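Local structure of leucine aminopeptidase 1 (Caenorhabditis elegans, 2HC9) at residues Glu386-Lys391 with Ser477-Lys482; Glu210-Ala215 with Thr229-Val234. The protein releases the N-terminal amino acid, preferably leucine, from peptides by hydrolysis as a two-zinc M17 aminopeptidase, and probably acts as a digestive enzyme. The protein carries 1 engineered substitution. All coordinates share one frame; numbering follows the deposited sequence. Where two conformers were deposited one is given.

Contact 1: Glu386-Lys391 with Ser477-Lys482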
# COMPACT_ATOMS: atom_id res chain seq x y z
N GLU A 386 34.41 -21.83 -1.29
CA GLU A 386 33.73 -20.88 -0.43
C GLU A 386 34.72 -20.19 0.52
O GLU A 386 34.78 -18.97 0.60
CB GLU A 386 32.59 -21.56 0.37
CG GLU A 386 31.80 -20.56 1.19
CD GLU A 386 30.74 -21.25 2.06
OE1 GLU A 386 30.96 -21.41 3.28
OE2 GLU A 386 29.71 -21.66 1.52
N ASN A 387 35.51 -20.98 1.25
CA ASN A 387 36.56 -20.42 2.11
C ASN A 387 37.55 -19.57 1.33
O ASN A 387 37.95 -18.50 1.79
CB ASN A 387 37.29 -21.54 2.86
CG ASN A 387 36.37 -22.26 3.83
OD1 ASN A 387 35.46 -21.67 4.41
ND2 ASN A 387 36.61 -23.55 4.00
N GLU A 388 37.94 -20.04 0.16
CA GLU A 388 38.95 -19.33 -0.62
C GLU A 388 38.45 -17.96 -1.11
O GLU A 388 39.22 -17.00 -1.16
CB GLU A 388 39.37 -20.18 -1.81
CG GLU A 388 40.60 -19.66 -2.49
CD GLU A 388 40.96 -20.47 -3.71
OE1 GLU A 388 40.30 -21.52 -3.93
OE2 GLU A 388 41.91 -20.08 -4.42
N ILE A 389 37.18 -17.87 -1.51
CA ILE A 389 36.65 -16.58 -2.01
C ILE A 389 36.41 -15.63 -0.85
O ILE A 389 36.55 -14.42 -1.00
CB ILE A 389 35.41 -16.76 -2.93
CG1 ILE A 389 35.25 -15.53 -3.86
CG2 ILE A 389 34.12 -17.14 -2.12
CD1 ILE A 389 34.23 -15.71 -4.99
N ILE A 390 36.11 -16.16 0.33
CA ILE A 390 35.95 -15.28 1.50
C ILE A 390 37.31 -14.66 1.83
O ILE A 390 37.44 -13.45 2.09
CB ILE A 390 35.34 -16.05 2.71
CG1 ILE A 390 33.85 -16.30 2.46
CG2 ILE A 390 35.47 -15.22 4.01
CD1 ILE A 390 33.27 -17.47 3.29
N LYS A 391 38.34 -15.51 1.79
CA LYS A 391 39.71 -15.06 1.99
C LYS A 391 40.14 -14.00 0.94
O LYS A 391 40.75 -12.96 1.29
CB LYS A 391 40.63 -16.28 1.95
CG LYS A 391 42.11 -15.93 1.96
CD LYS A 391 42.92 -17.21 2.02
CE LYS A 391 44.38 -16.98 1.67
NZ LYS A 391 45.15 -18.23 1.89
N SER A 477 41.14 -10.67 -9.03
CA SER A 477 42.59 -10.54 -9.08
C SER A 477 43.24 -11.27 -7.92
O SER A 477 44.23 -11.96 -8.12
CB SER A 477 43.00 -9.06 -9.06
OG SER A 477 42.65 -8.51 -10.30
N THR A 478 42.68 -11.12 -6.72
CA THR A 478 43.23 -11.81 -5.54
C THR A 478 42.89 -13.28 -5.57
O THR A 478 43.72 -14.11 -5.23
CB THR A 478 42.86 -11.21 -4.13
OG1 THR A 478 41.44 -11.19 -3.93
CG2 THR A 478 43.45 -9.81 -3.93
N LEU A 479 41.67 -13.62 -6.00
CA LEU A 479 41.27 -15.04 -6.04
C LEU A 479 42.08 -15.87 -7.06
O LEU A 479 42.53 -17.00 -6.75
CB LEU A 479 39.77 -15.17 -6.35
CG LEU A 479 39.21 -16.61 -6.39
CD1 LEU A 479 39.32 -17.23 -5.00
CD2 LEU A 479 37.75 -16.57 -6.84
N LEU A 480 42.27 -15.31 -8.25
CA LEU A 480 42.88 -16.04 -9.36
C LEU A 480 44.29 -15.53 -9.70
O LEU A 480 44.91 -16.00 -10.66
CB LEU A 480 41.99 -15.99 -10.60
CG LEU A 480 40.53 -16.45 -10.43
CD1 LEU A 480 39.75 -16.24 -11.72
CD2 LEU A 480 40.54 -17.96 -10.07
N GLY A 481 44.78 -14.57 -8.92
CA GLY A 481 46.09 -13.95 -9.18
C GLY A 481 47.29 -14.87 -9.07
O GLY A 481 48.36 -14.57 -9.61
N LYS A 482 47.13 -16.01 -8.41
CA LYS A 482 48.21 -17.03 -8.34
C LYS A 482 48.58 -17.57 -9.74
O LYS A 482 49.65 -18.13 -9.91
CB LYS A 482 47.84 -18.19 -7.41
CG LYS A 482 46.67 -19.04 -7.94
CD LYS A 482 46.05 -19.90 -6.85
CE LYS A 482 46.42 -21.35 -7.06
NZ LYS A 482 45.67 -22.26 -6.14
O HOH W 1 43.02 -17.85 -4.11

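Contact 2: Glu210-Ala215 with Thr229-Val234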
# COMPACT_ATOMS: atom_id res chain seq x y z
N GLU A 210 18.20 -12.74 -33.28
CA GLU A 210 17.57 -14.01 -33.68
C GLU A 210 18.53 -15.20 -33.68
O GLU A 210 18.08 -16.34 -33.57
CB GLU A 210 16.86 -13.89 -35.04
CG GLU A 210 15.76 -12.83 -35.07
CD GLU A 210 14.65 -13.14 -34.08
OE1 GLU A 210 14.06 -14.24 -34.19
OE2 GLU A 210 14.37 -12.28 -33.21
N GLU A 211 19.84 -14.94 -33.77
CA GLU A 211 20.82 -16.03 -33.69
C GLU A 211 20.75 -16.71 -32.34
O GLU A 211 20.98 -17.90 -32.25
CB GLU A 211 22.27 -15.54 -33.92
CG GLU A 211 22.49 -14.72 -35.19
CD GLU A 211 23.67 -13.73 -35.07
OE1 GLU A 211 24.53 -13.82 -34.13
OE2 GLU A 211 23.72 -12.81 -35.92
N LEU A 212 20.42 -15.96 -31.29
CA LEU A 212 20.25 -16.56 -29.95
C LEU A 212 19.07 -17.54 -29.89
O LEU A 212 19.19 -18.65 -29.34
CB LEU A 212 20.08 -15.49 -28.86
CG LEU A 212 21.29 -14.64 -28.51
CD1 LEU A 212 20.83 -13.43 -27.69
CD2 LEU A 212 22.31 -15.43 -27.71
N LEU A 213 17.93 -17.10 -30.44
CA LEU A 213 16.75 -17.95 -30.54
C LEU A 213 17.08 -19.23 -31.30
O LEU A 213 16.77 -20.33 -30.81
CB LEU A 213 15.62 -17.20 -31.27
CG LEU A 213 14.31 -18.01 -31.47
CD1 LEU A 213 13.73 -18.46 -30.14
CD2 LEU A 213 13.29 -17.16 -32.22
N LYS A 214 17.67 -19.08 -32.49
CA LYS A 214 18.01 -20.25 -33.32
C LYS A 214 18.98 -21.19 -32.64
O LYS A 214 18.87 -22.40 -32.83
CB LYS A 214 18.54 -19.85 -34.68
CG LYS A 214 17.54 -19.04 -35.48
CD LYS A 214 18.03 -18.84 -36.92
CE LYS A 214 17.07 -17.98 -37.72
NZ LYS A 214 17.17 -16.56 -37.30
N ALA A 215 19.92 -20.65 -31.86
CA ALA A 215 20.93 -21.46 -31.17
C ALA A 215 20.45 -22.08 -29.85
O ALA A 215 21.20 -22.84 -29.20
CB ALA A 215 22.23 -20.64 -30.92
N THR A 229 17.26 -2.51 -28.35
CA THR A 229 18.36 -3.06 -29.14
C THR A 229 18.48 -4.52 -28.72
O THR A 229 18.00 -4.89 -27.64
CB THR A 229 19.69 -2.30 -28.87
OG1 THR A 229 19.96 -2.33 -27.47
CG2 THR A 229 19.61 -0.80 -29.35
N PRO A 230 18.99 -5.38 -29.60
CA PRO A 230 18.80 -6.82 -29.36
C PRO A 230 19.66 -7.46 -28.27
O PRO A 230 20.72 -6.93 -27.89
CB PRO A 230 19.08 -7.46 -30.72
CG PRO A 230 19.90 -6.49 -31.44
CD PRO A 230 19.62 -5.12 -30.90
N PRO A 231 19.20 -8.62 -27.76
CA PRO A 231 19.99 -9.34 -26.77
C PRO A 231 21.28 -9.88 -27.42
O PRO A 231 21.33 -10.06 -28.64
CB PRO A 231 19.04 -10.52 -26.36
CG PRO A 231 18.13 -10.71 -27.57
CD PRO A 231 17.91 -9.29 -28.07
N ALA A 232 22.31 -10.15 -26.61
CA ALA A 232 23.56 -10.74 -27.11
C ALA A 232 24.18 -11.58 -26.04
O ALA A 232 23.99 -11.35 -24.84
CB ALA A 232 24.55 -9.63 -27.52
N PHE A 233 24.95 -12.56 -26.49
CA PHE A 233 25.84 -13.31 -25.64
C PHE A 233 27.26 -13.16 -26.21
O PHE A 233 27.48 -13.42 -27.41
CB PHE A 233 25.42 -14.78 -25.69
CG PHE A 233 26.25 -15.69 -24.80
CD1 PHE A 233 26.25 -15.55 -23.42
CD2 PHE A 233 26.97 -16.73 -25.37
CE1 PHE A 233 26.94 -16.42 -22.58
CE2 PHE A 233 27.68 -17.62 -24.55
CZ PHE A 233 27.68 -17.47 -23.16
N VAL A 234 28.17 -12.68 -25.38
CA VAL A 234 29.55 -12.43 -25.83
C VAL A 234 30.49 -13.31 -25.04
O VAL A 234 30.43 -13.33 -23.80
CB VAL A 234 29.93 -10.95 -25.60
CG1 VAL A 234 31.44 -10.70 -25.93
CG2 VAL A 234 29.02 -10.03 -26.44

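Contact 1: Glu386-Lys391 with Ser477-Lys482
The backbones of the helical segments 386-391 and 477-482 come nearest at I389 and L479, whose CA atoms lie 6.3 Å apart, and no direct hydrogen bond joins them. L479 extends toward the opposing helix with chi1 at -179°, CG trans to the amide nitrogen, and divides its two methyl groups between successive residues. L479 CD1 meets the aliphatic part of E388, 3.7 Å from E388 CG, and lies 3.8 Å from the backbone oxygen E388 O. L479 CD2 meets I389 at a slant, 4.0 Å from I389 CG1, with the terminal CD1 of that isoleucine little farther off.

E388 shows how a charged residue can serve an apolar contact. Its chain runs extended, crossing the L479 side chain at about a right angle and carrying the carboxylate past the leucine. Beyond the methyl groups a water lies between two acceptors, 2.8 Å from L479 O and an unusually short 2.5 Å from E388 OE2, so the bridge is best read with caution. A glycerol, probably from the crystallisation liquor, is hydrogen-bonded to OE1 of the same carboxylate. The amine K482 NZ stays 4.7 Å from E388 OE2, too far for a salt bridge, though its charge would probably favour the ionised carboxylate.

Thus a buried hydrocarbon side passes into a hydrated, partly exposed one where two helices from distant parts of the chain pack together. Helix 383-396, within the catalytic domain, is packed against strand 400-402 through I389 on V400 and I390 on P402, while its E386 forms a salt bridge with R83 of the second subunit. L479 reaches further along the same helix to A392, and from helix 473-480 S477 lies on F162 and L166 of helix 157-178.

Contact 2: Glu210-Ala215 with Thr229-Val234
P231 O, hydrogen-bonded to the backbone of G209, is also touched by a methyl group, for CD1 of L212 lies 3.5 Å from it. The same CD1 reaches CB of P231 at 3.7 Å, so that one methyl seats against both the proline ring and its carbonyl. The other branch, L212 CD2, stands 3.8 Å from CB of F233, and the two side chains cross at about a right angle. This spread follows from chi1 of -70°, which sets CG of L212 beside its own backbone N and lets the fork straddle the chain from P231 to F233. Replacing L212 with an alanine would probably leave a gap over P231 and the F233 CB, taking away the helix's main hold on the strand.

The F233 ring itself leads away from L212, to an edge-to-face stack with Y347. Strand 232-238 runs between its antiparallel neighbours 203-208 and 297-307; A232 and V234 turn to helix 186-199, on V190 and A193, whereas L212 packs on I207 of strand 203-208 and, like F233, on I220 of helix 218-224.

Contact 2 is complete in the sequence before contact 1 begins, and residues 252 to 338, which include the zinc ligands, lie between them along the chain. The contacts share no helix or strand: their centres are 33 Å apart and their nearest atoms about 16 Å. The mixed sheet of the catalytic domain relates them. Contact 2 is a local packing of a short helix on strand 232-238, in the sheet's antiparallel part, its segments 14 residues apart. In contact 1, helix 383-396, the beta-alpha-beta crossover from strand 376-380 to its parallel partner 400-402, meets helix 473-480 across an 86-residue separation. Neither contact supplies a zinc ligand; other strands and loops build the metal site.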